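Local coordinates for protein methanogen homoaconitase small subunit (PDB 2PKP) that forms the small subunit of a hydro-lyase that interconverts homocitrate and homoisocitrate by way of cis-homoaconitate, at residues Q69-I74 against I96-I101. Sequence-based numbering, arbitrary orientation.
Sequences QAVIAI and INVGLI
V71 and L100 bring helix 68-75 against the turn that follows helix 89-98, and V98 and I74 carry much of the rest. V71 meets V98 methyl to methyl, CG2 to CG2 at 3.6 Å, the two side chains crossing obliquely. In both valines CG2 lies between the backbone N and the carbonyl carbon; beta-branching suits them here, since it keeps these methyls close to their backbones. I74 and L100 cross at about a right angle: the beta-branch of I74 supplies CG2, which touches CD2 of L100 at 3.8 Å and CD1 at 3.9 Å. Chi1 of 179° puts CG of L100 anti to the backbone N, and from there the gamma-branch offers two methyls, CD2 also approaching CB of V71 at 4.1 Å. I72 adds a looser contact, CG1 to CG1 of V98 at 4.4 Å.

Between V98 and L100, G99 turns the chain in a Schellman motif. Its positive phi of 87° suits glycine, because a CB would press on the V98 carbonyl O. The chain then enters strand 101-104, while F91 of helix 89-98 also packs on V71 and I74. No hydrogen bond crosses between the segments; non-directional aliphatic contacts join them, with V71, I74 and L100 buried.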
loop_
_atom_site.group_PDB
_atom_site.type_symbol
_atom_site.label_atom_id
_atom_site.label_comp_id
_atom_site.label_asym_id
_atom_site.label_seq_id
_atom_site.Cartn_x
_atom_site.Cartn_y
_atom_site.Cartn_z
ATOM N N GLN A 69 16.404 10.888 0.633
ATOM C CA GLN A 69 16.527 9.675 1.431
ATOM C C GLN A 69 15.571 9.640 2.614
ATOM O O GLN A 69 15.146 8.570 3.038
ATOM C CB GLN A 69 17.964 9.501 1.936
ATOM C CG GLN A 69 18.968 9.166 0.846
ATOM C CD GLN A 69 19.700 10.386 0.331
ATOM O OE1 GLN A 69 19.097 11.433 0.086
ATOM N NE2 GLN A 69 21.012 10.256 0.155
ATOM N N ALA A 70 15.245 10.807 3.155
ATOM C CA ALA A 70 14.336 10.878 4.290
ATOM C C ALA A 70 12.954 10.335 3.920
ATOM O O ALA A 70 12.377 9.537 4.661
ATOM C CB ALA A 70 14.221 12.311 4.777
ATOM N N VAL A 71 12.427 10.764 2.774
ATOM C CA VAL A 71 11.112 10.309 2.341
ATOM C C VAL A 71 11.165 8.870 1.870
ATOM O O VAL A 71 10.183 8.144 1.974
ATOM C CB VAL A 71 10.529 11.203 1.205
ATOM C CG1 VAL A 71 10.421 12.638 1.690
ATOM C CG2 VAL A 71 11.383 11.116 -0.038
ATOM N N ILE A 72 12.316 8.458 1.344
ATOM C CA ILE A 72 12.484 7.088 0.878
ATOM C C ILE A 72 12.565 6.141 2.079
ATOM O O ILE A 72 12.097 5.008 2.015
ATOM C CB ILE A 72 13.759 6.950 0.003
ATOM C CG1 ILE A 72 13.542 7.681 -1.328
ATOM C CG2 ILE A 72 14.090 5.478 -0.239
ATOM C CD1 ILE A 72 14.735 7.625 -2.269
ATOM N N ALA A 73 13.147 6.625 3.174
ATOM C CA ALA A 73 13.281 5.837 4.396
ATOM C C ALA A 73 11.899 5.559 4.969
ATOM O O ALA A 73 11.621 4.460 5.442
ATOM C CB ALA A 73 14.123 6.591 5.417
ATOM N N ILE A 74 11.036 6.567 4.925
ATOM C CA ILE A 74 9.675 6.431 5.423
ATOM C C ILE A 74 8.868 5.514 4.497
ATOM O O ILE A 74 8.286 4.519 4.936
ATOM C CB ILE A 74 8.984 7.815 5.508
ATOM C CG1 ILE A 74 9.731 8.702 6.512
ATOM C CG2 ILE A 74 7.520 7.650 5.919
ATOM C CD1 ILE A 74 9.270 10.154 6.531
ATOM N N ILE A 96 5.754 14.169 -2.016
ATOM C CA ILE A 96 4.840 14.103 -3.154
ATOM C C ILE A 96 5.487 13.339 -4.309
ATOM O O ILE A 96 4.882 12.443 -4.902
ATOM C CB ILE A 96 4.479 15.517 -3.676
ATOM C CG1 ILE A 96 3.747 16.318 -2.595
ATOM C CG2 ILE A 96 3.630 15.403 -4.940
ATOM C CD1 ILE A 96 2.405 15.744 -2.198
ATOM N N ASN A 97 6.729 13.691 -4.617
ATOM C CA ASN A 97 7.436 13.060 -5.722
ATOM C C ASN A 97 7.758 11.572 -5.604
ATOM O O ASN A 97 8.042 10.936 -6.617
ATOM C CB ASN A 97 8.696 13.861 -6.052
ATOM C CG ASN A 97 8.367 15.231 -6.630
ATOM O OD1 ASN A 97 7.350 15.401 -7.309
ATOM N ND2 ASN A 97 9.228 16.206 -6.380
ATOM N N VAL A 98 7.721 11.011 -4.394
ATOM C CA VAL A 98 7.974 9.576 -4.231
ATOM C C VAL A 98 6.685 8.840 -3.896
ATOM O O VAL A 98 6.693 7.633 -3.672
ATOM C CB VAL A 98 9.002 9.255 -3.110
ATOM C CG1 VAL A 98 10.360 9.869 -3.447
ATOM C CG2 VAL A 98 8.487 9.742 -1.766
ATOM N N GLY A 99 5.574 9.569 -3.855
ATOM C CA GLY A 99 4.299 8.937 -3.551
ATOM C C GLY A 99 3.955 8.833 -2.070
ATOM O O GLY A 99 3.064 8.075 -1.689
ATOM N N LEU A 100 4.666 9.579 -1.231
ATOM C CA LEU A 100 4.402 9.569 0.211
ATOM C C LEU A 100 3.422 10.707 0.472
ATOM O O LEU A 100 3.706 11.858 0.151
ATOM C CB LEU A 100 5.704 9.799 0.992
ATOM C CG LEU A 100 5.629 9.842 2.519
ATOM C CD1 LEU A 100 5.057 8.531 3.050
ATOM C CD2 LEU A 100 7.024 10.101 3.091
ATOM N N ILE A 101 2.276 10.390 1.065
ATOM C CA ILE A 101 1.244 11.396 1.309
ATOM C C ILE A 101 1.375 12.241 2.575
ATOM O O ILE A 101 1.284 11.738 3.695
ATOM C CB ILE A 101 -0.157 10.745 1.323
ATOM C CG1 ILE A 101 -0.375 9.959 0.029
ATOM C CG2 ILE A 101 -1.233 11.823 1.465
ATOM C CD1 ILE A 101 -1.568 9.014 0.080
#